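Local atomic coordinates of DNA polymerase (Bacillus phage phi29, PDB entry 2PY5), a protein that replicates the viral genome by protein-primed, strand-displacing DNA synthesis with high processivity and proofreads the new strand with a 3'-5' exonuclease. Residues 70-75 with 404-409; 251-256 with 439-444; 324-329 with 334-339; 446-451 with 469-474; 486-491 with 516-521. The protein carries 2 engineered substitutions. One frame throughout, in Å; residues are numbered along the deposited sequence. Where two conformers were deposited one is given.

Contact 1: 70-75 with 404-409; sequences IINWLE and PYLKEN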
# COMPACT_ATOMS: atom_id res chain seq x y z
N ILE F 70 -18.00 -16.60 -0.33
CA ILE F 70 -17.86 -17.61 0.70
C ILE F 70 -18.79 -17.34 1.87
O ILE F 70 -19.48 -18.23 2.34
CB ILE F 70 -16.38 -17.68 1.16
CG1 ILE F 70 -15.51 -18.27 0.06
CG2 ILE F 70 -16.21 -18.48 2.45
CD1 ILE F 70 -14.05 -18.04 0.26
N ILE F 71 -18.82 -16.09 2.34
CA ILE F 71 -19.68 -15.73 3.47
C ILE F 71 -21.17 -15.82 3.10
O ILE F 71 -21.98 -16.30 3.91
CB ILE F 71 -19.28 -14.39 4.11
CG1 ILE F 71 -17.87 -14.51 4.71
CG2 ILE F 71 -20.24 -14.02 5.25
CD1 ILE F 71 -17.36 -13.22 5.32
N ASN F 72 -21.53 -15.36 1.90
CA ASN F 72 -22.89 -15.56 1.41
C ASN F 72 -23.29 -17.04 1.48
O ASN F 72 -24.40 -17.38 1.85
CB ASN F 72 -23.04 -15.04 -0.02
CG ASN F 72 -23.43 -13.57 -0.07
OD1 ASN F 72 -22.55 -12.67 -0.10
ND2 ASN F 72 -24.71 -13.30 -0.04
N TRP F 73 -22.37 -17.94 1.12
CA TRP F 73 -22.67 -19.37 1.17
C TRP F 73 -22.81 -19.85 2.62
O TRP F 73 -23.78 -20.52 2.96
CB TRP F 73 -21.60 -20.19 0.46
CG TRP F 73 -21.90 -21.66 0.35
CD1 TRP F 73 -22.49 -22.30 -0.70
CD2 TRP F 73 -21.63 -22.68 1.34
NE1 TRP F 73 -22.61 -23.63 -0.44
CE2 TRP F 73 -22.10 -23.90 0.80
CE3 TRP F 73 -21.05 -22.68 2.61
CZ2 TRP F 73 -22.00 -25.11 1.49
CZ3 TRP F 73 -20.94 -23.87 3.29
CH2 TRP F 73 -21.43 -25.07 2.73
N LEU F 74 -21.85 -19.46 3.47
CA LEU F 74 -21.85 -19.90 4.85
C LEU F 74 -23.18 -19.56 5.51
O LEU F 74 -23.78 -20.41 6.14
CB LEU F 74 -20.67 -19.29 5.62
CG LEU F 74 -19.30 -19.84 5.25
CD1 LEU F 74 -18.22 -18.91 5.77
CD2 LEU F 74 -19.09 -21.25 5.81
N GLU F 75 -23.63 -18.32 5.32
CA GLU F 75 -24.86 -17.82 5.94
C GLU F 75 -26.11 -18.55 5.47
O GLU F 75 -27.11 -18.55 6.19
CB GLU F 75 -25.00 -16.32 5.66
CG GLU F 75 -23.97 -15.48 6.44
CD GLU F 75 -24.34 -15.30 7.89
OE1 GLU F 75 -25.56 -15.30 8.21
OE2 GLU F 75 -23.43 -15.12 8.74
N PRO F 404 -19.54 -9.34 9.48
CA PRO F 404 -20.51 -9.51 8.41
C PRO F 404 -21.84 -10.04 8.88
O PRO F 404 -21.91 -10.75 9.89
CB PRO F 404 -19.86 -10.54 7.51
CG PRO F 404 -19.01 -11.34 8.44
CD PRO F 404 -18.52 -10.41 9.47
N TYR F 405 -22.90 -9.69 8.15
CA TYR F 405 -24.23 -10.26 8.39
C TYR F 405 -25.04 -10.17 7.11
O TYR F 405 -24.70 -9.42 6.20
CB TYR F 405 -24.94 -9.54 9.53
CG TYR F 405 -25.31 -8.11 9.23
CD1 TYR F 405 -26.58 -7.78 8.80
CD2 TYR F 405 -24.39 -7.10 9.41
CE1 TYR F 405 -26.91 -6.45 8.53
CE2 TYR F 405 -24.71 -5.78 9.15
CZ TYR F 405 -25.96 -5.46 8.71
OH TYR F 405 -26.26 -4.14 8.46
N LEU F 406 -26.10 -10.98 7.01
CA LEU F 406 -26.97 -10.92 5.84
C LEU F 406 -28.08 -9.92 6.09
O LEU F 406 -28.84 -10.03 7.05
CB LEU F 406 -27.57 -12.29 5.50
CG LEU F 406 -26.80 -13.29 4.65
CD1 LEU F 406 -27.80 -14.34 4.14
CD2 LEU F 406 -26.01 -12.68 3.48
N LYS F 407 -28.16 -8.93 5.21
CA LYS F 407 -29.24 -7.93 5.24
C LYS F 407 -30.56 -8.57 4.80
O LYS F 407 -30.58 -9.69 4.29
CB LYS F 407 -28.86 -6.74 4.34
CG LYS F 407 -27.58 -6.04 4.75
CD LYS F 407 -27.30 -4.75 3.95
CE LYS F 407 -27.02 -5.01 2.48
NZ LYS F 407 -26.64 -3.75 1.76
N GLU F 408 -31.67 -7.86 5.01
CA GLU F 408 -33.00 -8.36 4.62
C GLU F 408 -33.07 -8.80 3.15
O GLU F 408 -33.73 -9.80 2.83
CB GLU F 408 -34.08 -7.30 4.88
N ASN F 409 -32.37 -8.07 2.28
CA ASN F 409 -32.36 -8.36 0.85
C ASN F 409 -31.46 -9.54 0.46
O ASN F 409 -31.45 -9.95 -0.70
CB ASN F 409 -31.95 -7.11 0.05
CG ASN F 409 -30.52 -6.67 0.31
OD1 ASN F 409 -29.82 -7.26 1.14
ND2 ASN F 409 -30.09 -5.62 -0.38
O HOH W 1 -26.51 -12.88 9.07
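The carboxylate of Glu75 is held at both oxygens: OE1 accepts a hydrogen bond from a water at 2.7 Å, and OE2 is bonded to Tyr90 OH. The same water accepts from Leu406 N at 2.8 Å, so it bridges helix to strand. The side chains of Pro404 and Ile71 cross at about a right angle, with Ile71 CD1 4.0 Å from Pro404 CG. Farther along, Glu75 and Leu406 run past each other in opposite directions, with Glu75 CB 3.7 Å from Leu406 CG; a bend at chi2 (-78°) turns the acid off this apolar flank toward its polar partners. The side chain of Asn72 reaches Leu406 CD2. The contact thus joins the exonuclease region to TPR2, where the nearby Lys407 makes a salt bridge to a phosphate of the bound DNA. Strand 412-416 pairs with 402-406 and supplies Leu412 against Ile71, Asn72 and Leu406, while Tyr90 of strand 89-94 touches both Ile71 and Pro404.

Contact 2: 251-256 with 439-444; sequences NSLYPA and YTTITA. With EDO (1,2-ethanediol), chain X.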
# COMPACT_ATOMS: atom_id res chain seq x y z
N ASN F 251 16.68 7.15 -4.40
CA ASN F 251 16.95 5.72 -4.36
C ASN F 251 16.55 5.18 -2.99
O ASN F 251 17.23 5.45 -1.98
CB ASN F 251 18.43 5.44 -4.64
CG ASN F 251 18.85 5.90 -6.03
OD1 ASN F 251 18.18 5.61 -7.02
ND2 ASN F 251 19.97 6.61 -6.10
N SER F 252 15.42 4.46 -2.97
CA SER F 252 14.87 3.83 -1.77
C SER F 252 14.65 4.81 -0.61
O SER F 252 15.25 4.69 0.45
CB SER F 252 15.73 2.65 -1.35
OG SER F 252 15.72 1.65 -2.38
N LEU F 253 13.73 5.75 -0.83
CA LEU F 253 13.45 6.83 0.13
C LEU F 253 13.36 6.38 1.60
O LEU F 253 14.07 6.90 2.45
CB LEU F 253 12.15 7.54 -0.27
CG LEU F 253 11.68 8.69 0.64
CD1 LEU F 253 12.49 9.91 0.39
CD2 LEU F 253 10.19 8.94 0.41
N TYR F 254 12.47 5.44 1.88
CA TYR F 254 12.19 5.11 3.28
C TYR F 254 13.31 4.32 3.91
O TYR F 254 13.81 4.73 4.97
CB TYR F 254 10.83 4.43 3.41
CG TYR F 254 9.67 5.40 3.21
CD1 TYR F 254 8.83 5.30 2.13
CD2 TYR F 254 9.44 6.44 4.11
CE1 TYR F 254 7.77 6.21 1.95
CE2 TYR F 254 8.40 7.32 3.94
CZ TYR F 254 7.58 7.21 2.88
OH TYR F 254 6.52 8.11 2.71
N PRO F 255 13.80 3.25 3.24
CA PRO F 255 15.01 2.63 3.78
C PRO F 255 16.18 3.60 3.97
O PRO F 255 16.96 3.46 4.94
CB PRO F 255 15.34 1.55 2.74
CG PRO F 255 14.03 1.16 2.20
CD PRO F 255 13.30 2.49 2.08
N ALA F 256 16.34 4.57 3.07
CA ALA F 256 17.40 5.56 3.21
C ALA F 256 17.24 6.37 4.50
O ALA F 256 18.23 6.62 5.20
CB ALA F 256 17.46 6.49 2.01
N TYR F 439 10.94 15.65 4.57
CA TYR F 439 12.01 16.62 4.64
C TYR F 439 12.95 16.48 3.44
O TYR F 439 13.35 17.46 2.82
CB TYR F 439 12.79 16.44 5.95
CG TYR F 439 13.98 17.32 6.10
CD1 TYR F 439 13.87 18.58 6.66
CD2 TYR F 439 15.25 16.90 5.67
CE1 TYR F 439 14.96 19.40 6.78
CE2 TYR F 439 16.35 17.72 5.80
CZ TYR F 439 16.19 18.97 6.35
OH TYR F 439 17.28 19.82 6.50
N THR F 440 13.31 15.23 3.13
CA THR F 440 14.20 14.97 2.02
C THR F 440 13.67 15.55 0.72
O THR F 440 14.40 16.22 -0.03
CB THR F 440 14.43 13.49 1.85
OG1 THR F 440 15.01 12.96 3.05
CG2 THR F 440 15.33 13.21 0.65
N THR F 441 12.39 15.29 0.45
CA THR F 441 11.78 15.71 -0.81
C THR F 441 11.48 17.22 -0.84
O THR F 441 11.81 17.90 -1.81
CB THR F 441 10.54 14.87 -1.04
OG1 THR F 441 10.98 13.52 -1.27
CG2 THR F 441 9.68 15.40 -2.22
N ILE F 442 10.90 17.74 0.23
CA ILE F 442 10.57 19.16 0.31
C ILE F 442 11.82 20.03 0.20
O ILE F 442 11.81 21.06 -0.50
CB ILE F 442 9.79 19.48 1.60
CG1 ILE F 442 8.45 18.78 1.57
CG2 ILE F 442 9.64 21.00 1.77
CD1 ILE F 442 7.73 18.74 2.92
N THR F 443 12.91 19.65 0.87
CA THR F 443 14.11 20.48 0.84
C THR F 443 14.76 20.52 -0.56
O THR F 443 15.22 21.58 -0.98
CB THR F 443 15.13 20.09 1.93
OG1 THR F 443 15.53 18.73 1.76
CG2 THR F 443 14.54 20.27 3.32
N ALA F 444 14.74 19.39 -1.26
CA ALA F 444 15.27 19.36 -2.63
C ALA F 444 14.38 20.17 -3.56
O ALA F 444 14.87 20.97 -4.34
CB ALA F 444 15.42 17.94 -3.13
C1 EDO X . 15.29 24.79 2.28
O1 EDO X . 15.34 26.22 2.35
C2 EDO X . 16.59 24.23 1.70
O2 EDO X . 16.38 23.55 0.45
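Leu253 directs its CG anti to the backbone N (chi1 179°), and chi2 near 77° then sends CD1 toward helix 427-447. CD1 faces two threonines of that helix, 4.3 Å from Thr440 CB and 4.3 Å from Thr441 OG1. The other methyl, CD2, lies over one face of the Tyr254 ring, offset toward its rim. Both threonine hydroxyls have polar partners: Thr441 OG1 is hydrogen-bonded to Thr457 O, Thr440 OG1 to Trp436 O. Ser252 to Pro255 are the SLYP of motif A of the B-family palm, so this leucine packs on Thr457 and Asp458 of the YCDTD motif as well as on the helix, next to Tyr254, which stacks on Tyr390 and is probably involved in nucleotide selection. On the far side of the helix, Thr443 takes chi1 59°, placing OG1 2.7 Å from Tyr439 O. This carbonyl also receives Thr443 N, from the opposite face of its plane. The same rotamer sets Thr443 CG2 over the centre of the Tyr439 ring, 3.5 Å above it.

Contact 3: 324-329 with 334-339; sequences ADLWLS and ELMKEH. With EDO (1,2-ethanediol), chain X.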
# COMPACT_ATOMS: atom_id res chain seq x y z
N ALA F 324 -5.32 26.41 13.32
CA ALA F 324 -4.71 25.10 13.04
C ALA F 324 -4.30 24.49 14.37
O ALA F 324 -3.56 25.12 15.14
CB ALA F 324 -3.53 25.25 12.14
N ASP F 325 -4.76 23.27 14.63
CA ASP F 325 -4.39 22.55 15.83
C ASP F 325 -3.56 21.35 15.38
O ASP F 325 -4.10 20.41 14.79
CB ASP F 325 -5.61 22.11 16.62
CG ASP F 325 -5.25 21.56 17.98
OD1 ASP F 325 -4.56 20.55 18.04
OD2 ASP F 325 -5.69 22.11 19.00
N LEU F 326 -2.26 21.41 15.63
CA LEU F 326 -1.33 20.46 15.03
C LEU F 326 -0.44 19.80 16.06
O LEU F 326 0.00 20.43 17.00
CB LEU F 326 -0.42 21.20 14.05
CG LEU F 326 -1.11 21.99 12.93
CD1 LEU F 326 -0.14 22.99 12.32
CD2 LEU F 326 -1.66 21.05 11.89
N TRP F 327 -0.16 18.51 15.85
CA TRP F 327 0.91 17.81 16.54
C TRP F 327 1.98 17.52 15.49
O TRP F 327 1.71 16.80 14.52
CB TRP F 327 0.40 16.51 17.12
CG TRP F 327 -0.55 16.68 18.24
CD1 TRP F 327 -1.85 17.08 18.14
CD2 TRP F 327 -0.29 16.47 19.63
NE1 TRP F 327 -2.42 17.13 19.40
CE2 TRP F 327 -1.49 16.74 20.32
CE3 TRP F 327 0.83 16.03 20.35
CZ2 TRP F 327 -1.59 16.62 21.71
CZ3 TRP F 327 0.73 15.93 21.74
CH2 TRP F 327 -0.47 16.22 22.39
N LEU F 328 3.18 18.08 15.68
CA LEU F 328 4.25 18.03 14.67
C LEU F 328 5.53 17.49 15.24
O LEU F 328 5.98 17.93 16.30
CB LEU F 328 4.54 19.44 14.12
CG LEU F 328 3.35 20.17 13.46
CD1 LEU F 328 3.75 21.58 13.11
CD2 LEU F 328 2.92 19.43 12.23
N SER F 329 6.15 16.56 14.51
CA SER F 329 7.54 16.21 14.79
C SER F 329 8.40 17.47 14.68
O SER F 329 8.06 18.43 13.98
CB SER F 329 8.03 15.16 13.79
OG SER F 329 8.25 15.73 12.49
N GLU F 334 10.06 22.49 12.13
CA GLU F 334 11.06 23.39 11.59
C GLU F 334 10.79 23.74 10.12
O GLU F 334 11.02 24.88 9.70
CB GLU F 334 12.46 22.85 11.81
CG GLU F 334 12.84 22.81 13.31
CD GLU F 334 12.78 24.17 14.06
OE1 GLU F 334 12.95 25.27 13.46
OE2 GLU F 334 12.56 24.14 15.28
N LEU F 335 10.30 22.78 9.35
CA LEU F 335 9.89 23.07 7.97
C LEU F 335 8.80 24.16 7.97
O LEU F 335 8.84 25.09 7.16
CB LEU F 335 9.37 21.82 7.27
CG LEU F 335 10.46 20.89 6.75
CD1 LEU F 335 9.83 19.52 6.41
CD2 LEU F 335 11.16 21.49 5.53
N MET F 336 7.83 24.00 8.84
CA MET F 336 6.69 24.92 8.88
C MET F 336 7.16 26.32 9.25
O MET F 336 6.75 27.32 8.63
CB MET F 336 5.66 24.44 9.89
CG MET F 336 4.37 25.24 9.85
SD MET F 336 3.17 24.75 11.10
CE MET F 336 3.95 25.21 12.63
N LYS F 337 8.01 26.40 10.27
CA LYS F 337 8.49 27.71 10.73
C LYS F 337 9.31 28.41 9.66
O LYS F 337 9.28 29.64 9.57
CB LYS F 337 9.29 27.57 12.05
CG LYS F 337 8.45 27.10 13.21
CD LYS F 337 9.27 26.79 14.46
CE LYS F 337 9.45 27.98 15.33
NZ LYS F 337 9.92 27.58 16.70
N GLU F 338 10.02 27.65 8.82
CA GLU F 338 10.78 28.25 7.72
C GLU F 338 9.88 28.68 6.55
O GLU F 338 10.10 29.72 5.95
CB GLU F 338 11.86 27.32 7.19
CG GLU F 338 12.62 27.96 6.03
CD GLU F 338 13.79 27.17 5.51
OE1 GLU F 338 14.14 26.13 6.10
OE2 GLU F 338 14.37 27.62 4.49
N HIS F 339 8.89 27.86 6.23
CA HIS F 339 8.09 28.10 5.04
C HIS F 339 6.93 29.07 5.25
O HIS F 339 6.40 29.60 4.28
CB HIS F 339 7.56 26.77 4.49
CG HIS F 339 8.60 25.95 3.79
ND1 HIS F 339 8.45 25.48 2.51
CD2 HIS F 339 9.82 25.53 4.21
CE1 HIS F 339 9.54 24.81 2.16
NE2 HIS F 339 10.37 24.80 3.18
C1 EDO X . 15.29 24.79 2.28
O1 EDO X . 15.34 26.22 2.35
C2 EDO X . 16.59 24.23 1.70
O2 EDO X . 16.38 23.55 0.45
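Glu338 OE2 accepts a hydrogen bond from O1 of an ethanediol at 2.7 Å and is also bonded to Tyr298 OH, on the side of helix 330-339 turned away from the strand; Met336, on the other side, packs on Leu326 and Leu328. The unit is a strand followed directly by a helix that folds back over it, within TPR1, the insertion between palm and fingers in this polymerase. Ser329 is the N-cap, its side chain capping a backbone N. Met336 is extended as far as SD, with CG anti to the backbone N (chi1 -172°), and turns at chi3 (67°), which swings CE toward Leu328 CD1. Strand 283-294 places Ile288 against both leucines, and Leu342 touches the methionine. Leu326, Leu328 and Met336 are all buried. Leu326 CD1 meets only the sulfur, 3.9 Å from Met336 SD; the Leu328 side chain crosses the methionine at about a right angle, its CD1 3.8 Å from Met336 SD and 3.7 Å from Met336 CE.

Contact 4: 446-451 with 469-474; sequences QACYDR and DVIKDI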
# COMPACT_ATOMS: atom_id res chain seq x y z
N GLN F 446 12.45 22.66 -2.74
CA GLN F 446 12.61 24.06 -2.37
C GLN F 446 13.91 24.64 -2.92
O GLN F 446 13.95 25.78 -3.38
CB GLN F 446 12.55 24.22 -0.86
CG GLN F 446 12.59 25.65 -0.38
CD GLN F 446 11.42 26.47 -0.88
OE1 GLN F 446 10.26 26.07 -0.70
NE2 GLN F 446 11.70 27.61 -1.49
N ALA F 447 14.97 23.83 -2.89
CA ALA F 447 16.26 24.24 -3.47
C ALA F 447 16.14 24.52 -4.96
O ALA F 447 16.93 25.32 -5.51
CB ALA F 447 17.29 23.16 -3.24
N CYS F 448 15.19 23.84 -5.61
CA CYS F 448 14.92 23.98 -7.03
C CYS F 448 13.63 24.75 -7.30
O CYS F 448 12.96 24.51 -8.31
CB CYS F 448 14.82 22.59 -7.66
SG CYS F 448 16.30 21.57 -7.47
N TYR F 449 13.28 25.67 -6.40
CA TYR F 449 11.99 26.34 -6.47
C TYR F 449 11.67 26.99 -7.81
O TYR F 449 10.52 26.98 -8.24
CB TYR F 449 11.86 27.39 -5.35
CG TYR F 449 10.49 28.03 -5.28
CD1 TYR F 449 9.43 27.35 -4.69
CD2 TYR F 449 10.26 29.28 -5.81
CE1 TYR F 449 8.16 27.91 -4.62
CE2 TYR F 449 8.99 29.87 -5.73
CZ TYR F 449 7.95 29.17 -5.15
OH TYR F 449 6.69 29.73 -5.07
N ASP F 450 12.69 27.55 -8.47
CA ASP F 450 12.49 28.23 -9.76
C ASP F 450 12.05 27.31 -10.91
O ASP F 450 11.58 27.79 -11.93
CB ASP F 450 13.73 29.04 -10.16
CG ASP F 450 15.02 28.20 -10.27
OD1 ASP F 450 16.07 28.79 -10.61
OD2 ASP F 450 15.01 26.99 -10.02
N ARG F 451 12.22 26.00 -10.71
CA ARG F 451 11.93 25.00 -11.75
C ARG F 451 10.94 23.93 -11.29
O ARG F 451 10.56 23.09 -12.07
CB ARG F 451 13.24 24.34 -12.18
CG ARG F 451 14.19 25.30 -12.91
CD ARG F 451 15.55 24.66 -13.13
NE ARG F 451 15.47 23.44 -13.93
CZ ARG F 451 16.49 22.66 -14.24
NH1 ARG F 451 17.71 22.95 -13.80
NH2 ARG F 451 16.30 21.57 -14.98
N ASP F 469 22.50 22.82 -10.38
CA ASP F 469 23.78 22.88 -9.66
C ASP F 469 23.60 22.58 -8.17
O ASP F 469 24.43 21.91 -7.56
CB ASP F 469 24.41 24.27 -9.82
CG ASP F 469 25.00 24.51 -11.20
OD1 ASP F 469 25.05 23.58 -12.03
OD2 ASP F 469 25.42 25.66 -11.47
N VAL F 470 22.50 23.08 -7.59
CA VAL F 470 22.29 22.99 -6.15
C VAL F 470 22.11 21.54 -5.64
O VAL F 470 22.34 21.27 -4.46
CB VAL F 470 21.10 23.87 -5.69
CG1 VAL F 470 20.87 23.75 -4.19
CG2 VAL F 470 21.36 25.32 -6.04
N ILE F 471 21.70 20.62 -6.53
CA ILE F 471 21.54 19.20 -6.14
C ILE F 471 22.54 18.25 -6.80
O ILE F 471 22.49 17.05 -6.55
CB ILE F 471 20.07 18.67 -6.36
CG1 ILE F 471 19.72 18.51 -7.84
CG2 ILE F 471 19.05 19.57 -5.67
CD1 ILE F 471 18.36 17.84 -8.07
N LYS F 472 23.47 18.77 -7.60
CA LYS F 472 24.44 17.91 -8.29
C LYS F 472 25.13 16.91 -7.37
O LYS F 472 25.36 15.76 -7.76
CB LYS F 472 25.53 18.76 -8.94
CG LYS F 472 25.15 19.27 -10.27
CD LYS F 472 26.37 19.79 -11.01
CE LYS F 472 25.99 20.55 -12.27
NZ LYS F 472 24.63 20.22 -12.74
N ASP F 473 25.47 17.36 -6.17
CA ASP F 473 26.26 16.56 -5.23
C ASP F 473 25.45 15.48 -4.51
O ASP F 473 26.03 14.61 -3.85
CB ASP F 473 26.97 17.46 -4.22
CG ASP F 473 26.01 18.25 -3.34
OD1 ASP F 473 24.77 18.08 -3.46
OD2 ASP F 473 26.50 19.05 -2.51
N ILE F 474 24.12 15.55 -4.62
CA ILE F 474 23.21 14.54 -4.04
C ILE F 474 22.46 13.73 -5.12
O ILE F 474 21.46 13.06 -4.82
CB ILE F 474 22.23 15.15 -3.00
CG1 ILE F 474 21.29 16.19 -3.61
CG2 ILE F 474 23.03 15.79 -1.87
CD1 ILE F 474 20.24 16.69 -2.64
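Cys448 carries its SG anti to the carbonyl carbon (chi1 -59°), and Ile471 does the same with CG2, its CG1 branch taking the position between backbone N and carbonyl carbon (chi1 71°). These two torsions bring sulfur and methyl together, with Cys448 SG 3.8 Å from Ile471 CG2. One residue earlier on each side, Ala447 CB faces Val470 CG1 at 3.8 Å, in one of the two conformers modelled for the valine, so this half of the contact is less certain. Ala447 and Val470 lie toward the surface, while Cys448 and Ile471 are buried. The contact closes a compact loop in the palm: helix 427-447 ends here, the chain passes through the hairpin 452-456/459-463 that carries the YCDTD motif, and 469-474 returns to the end of the helix. Pro468 packs against both Cys448 and Arg451. Polar groups pin the surroundings: Arg451 bonds through NE to Thr463 O and through NH2 to Glu466 O, and Gln446 anchors the helix end to Ile299 N and Gly297 O. Between the segments themselves lie methyl groups and a sulfur, contacts with little directional preference, so the contact itself probably sets little of the loop's orientation, and the hydrogen bonds of Arg451 to the chain just before it are likelier to do so.

Contact 5: 486-491 with 516-521; sequences ESTFKR and GSPDDY. With EDO (1,2-ethanediol), chain L.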
# COMPACT_ATOMS: atom_id res chain seq x y z
N GLU F 486 15.89 10.13 -13.19
CA GLU F 486 15.10 9.00 -13.63
C GLU F 486 14.73 9.10 -15.10
O GLU F 486 14.73 8.08 -15.81
CB GLU F 486 13.84 8.93 -12.78
CG GLU F 486 12.93 7.77 -13.06
CD GLU F 486 11.93 7.61 -11.96
OE1 GLU F 486 10.85 8.24 -12.06
OE2 GLU F 486 12.23 6.90 -10.98
N SER F 487 14.36 10.30 -15.54
CA SER F 487 13.88 10.49 -16.90
C SER F 487 13.91 11.94 -17.29
O SER F 487 14.07 12.84 -16.45
CB SER F 487 12.46 9.96 -17.05
OG SER F 487 11.59 10.68 -16.21
N THR F 488 13.78 12.15 -18.60
CA THR F 488 13.62 13.48 -19.18
C THR F 488 12.48 13.41 -20.17
O THR F 488 12.38 12.44 -20.91
CB THR F 488 14.91 13.94 -19.88
OG1 THR F 488 16.01 13.84 -18.96
CG2 THR F 488 14.79 15.37 -20.42
N PHE F 489 11.61 14.43 -20.16
CA PHE F 489 10.47 14.46 -21.07
C PHE F 489 10.51 15.63 -22.05
O PHE F 489 11.15 16.66 -21.79
CB PHE F 489 9.13 14.39 -20.30
CG PHE F 489 8.92 15.49 -19.26
CD1 PHE F 489 8.46 16.76 -19.62
CD2 PHE F 489 9.10 15.21 -17.91
CE1 PHE F 489 8.22 17.73 -18.66
CE2 PHE F 489 8.86 16.17 -16.96
CZ PHE F 489 8.42 17.45 -17.36
N LYS F 490 9.85 15.45 -23.19
CA LYS F 490 9.73 16.47 -24.24
C LYS F 490 8.59 17.43 -23.94
O LYS F 490 8.67 18.63 -24.24
CB LYS F 490 9.53 15.80 -25.60
CG LYS F 490 9.21 16.73 -26.75
CD LYS F 490 10.24 17.87 -26.96
CE LYS F 490 9.95 18.73 -28.21
NZ LYS F 490 8.61 19.38 -28.22
N ARG F 491 7.52 16.90 -23.37
CA ARG F 491 6.40 17.71 -22.97
C ARG F 491 5.59 16.95 -21.94
O ARG F 491 5.78 15.75 -21.76
CB ARG F 491 5.53 18.07 -24.18
CG ARG F 491 4.94 16.90 -24.89
CD ARG F 491 3.84 17.30 -25.89
NE ARG F 491 3.25 16.12 -26.52
CZ ARG F 491 2.18 16.13 -27.31
NH1 ARG F 491 1.53 17.26 -27.56
NH2 ARG F 491 1.73 15.00 -27.83
N GLY F 516 16.08 7.79 -22.29
CA GLY F 516 17.03 8.55 -23.09
C GLY F 516 17.05 10.00 -22.68
O GLY F 516 16.59 10.36 -21.61
N SER F 517 17.59 10.83 -23.56
CA SER F 517 17.77 12.25 -23.29
C SER F 517 17.49 13.03 -24.56
O SER F 517 17.44 12.46 -25.65
CB SER F 517 19.20 12.51 -22.80
OG SER F 517 20.15 12.30 -23.81
N PRO F 518 17.32 14.36 -24.44
CA PRO F 518 17.09 15.19 -25.62
C PRO F 518 18.15 15.05 -26.71
O PRO F 518 17.83 15.22 -27.89
CB PRO F 518 17.09 16.61 -25.06
CG PRO F 518 16.77 16.47 -23.64
CD PRO F 518 17.33 15.17 -23.21
N ASP F 519 19.40 14.75 -26.32
CA ASP F 519 20.54 14.61 -27.26
C ASP F 519 20.79 13.18 -27.71
O ASP F 519 21.68 12.93 -28.54
CB ASP F 519 21.81 15.12 -26.59
CG ASP F 519 21.74 16.59 -26.26
OD1 ASP F 519 21.36 17.38 -27.15
OD2 ASP F 519 22.08 16.95 -25.11
N ASP F 520 20.03 12.24 -27.15
CA ASP F 520 20.28 10.83 -27.33
C ASP F 520 18.96 10.12 -27.07
O ASP F 520 18.70 9.62 -25.97
CB ASP F 520 21.35 10.39 -26.33
CG ASP F 520 21.78 8.95 -26.52
OD1 ASP F 520 21.54 8.38 -27.61
OD2 ASP F 520 22.35 8.39 -25.56
N TYR F 521 18.11 10.14 -28.10
CA TYR F 521 16.81 9.47 -28.08
C TYR F 521 16.50 8.89 -29.46
O TYR F 521 17.00 9.37 -30.49
CB TYR F 521 15.68 10.44 -27.63
CG TYR F 521 15.04 11.19 -28.77
CD1 TYR F 521 13.79 10.83 -29.27
CD2 TYR F 521 15.72 12.22 -29.41
CE1 TYR F 521 13.24 11.50 -30.36
CE2 TYR F 521 15.17 12.89 -30.49
CZ TYR F 521 13.94 12.52 -30.96
OH TYR F 521 13.40 13.18 -32.05
C1 EDO L . 5.46 17.89 -29.17
O1 EDO L . 6.50 17.89 -28.21
C2 EDO L . 5.06 19.33 -29.47
O2 EDO L . 5.51 19.70 -30.78
O HOH W 2 14.21 9.89 -20.18
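Thr488 CB looks toward the Gly516 carbonyl, 4.3 Å from Gly516 O, and from it the side chain forks. With OG1 anti to the carbonyl carbon (chi1 -54°), CG2 is left anti to the backbone N and lands on the Pro518 ring, 3.8 Å from Pro518 CD and 3.9 Å from Pro518 CG, the two side chains crossing at about a right angle. The OG1 branch bonds to His485 NE2. From the backbone, Thr488 N donates to a water at 2.8 Å that probably donates in turn to Gly516 O. Pro518 occupies the second position of a type I turn from Ser517 to Asp520, closed by Asp520 N to Ser517 O at 3.0 Å. The turn joins strands 512-515 and 523-530, and strand 483-489 is distorted just before Thr488 by a classic beta bulge, where Glu486 and Ser487 both face Val247. Tyr505 touches Thr488 as well as Pro518. A methyl on a proline ring and a water-mediated backbone link imply that the turn leans on the strand without pairing directly with it.

Overall arrangement
Contacts 2, 3 and 4 form a cluster around helix 427-447. Contact 2 uses its middle and contact 4 its end, their centres about 14 Å apart, while contact 3 packs Leu335 and His339 onto Ile442. The ethanediol bound by Glu338 also donates to Thr443 O, spanning contacts 2 and 3. Contact 2 is adjacent to the polymerase metal site, the Leu253 side chain lying about 4 Å from that of Asp458; in contact 4 the side chain of Ile471 is about 9 Å from that of Val250. Contact 5 lies about 19 Å from contact 4, centre to centre. Contact 1 stands apart, about 46 Å from contact 2 between centres, where the exonuclease region meets TPR2 beside the bound DNA.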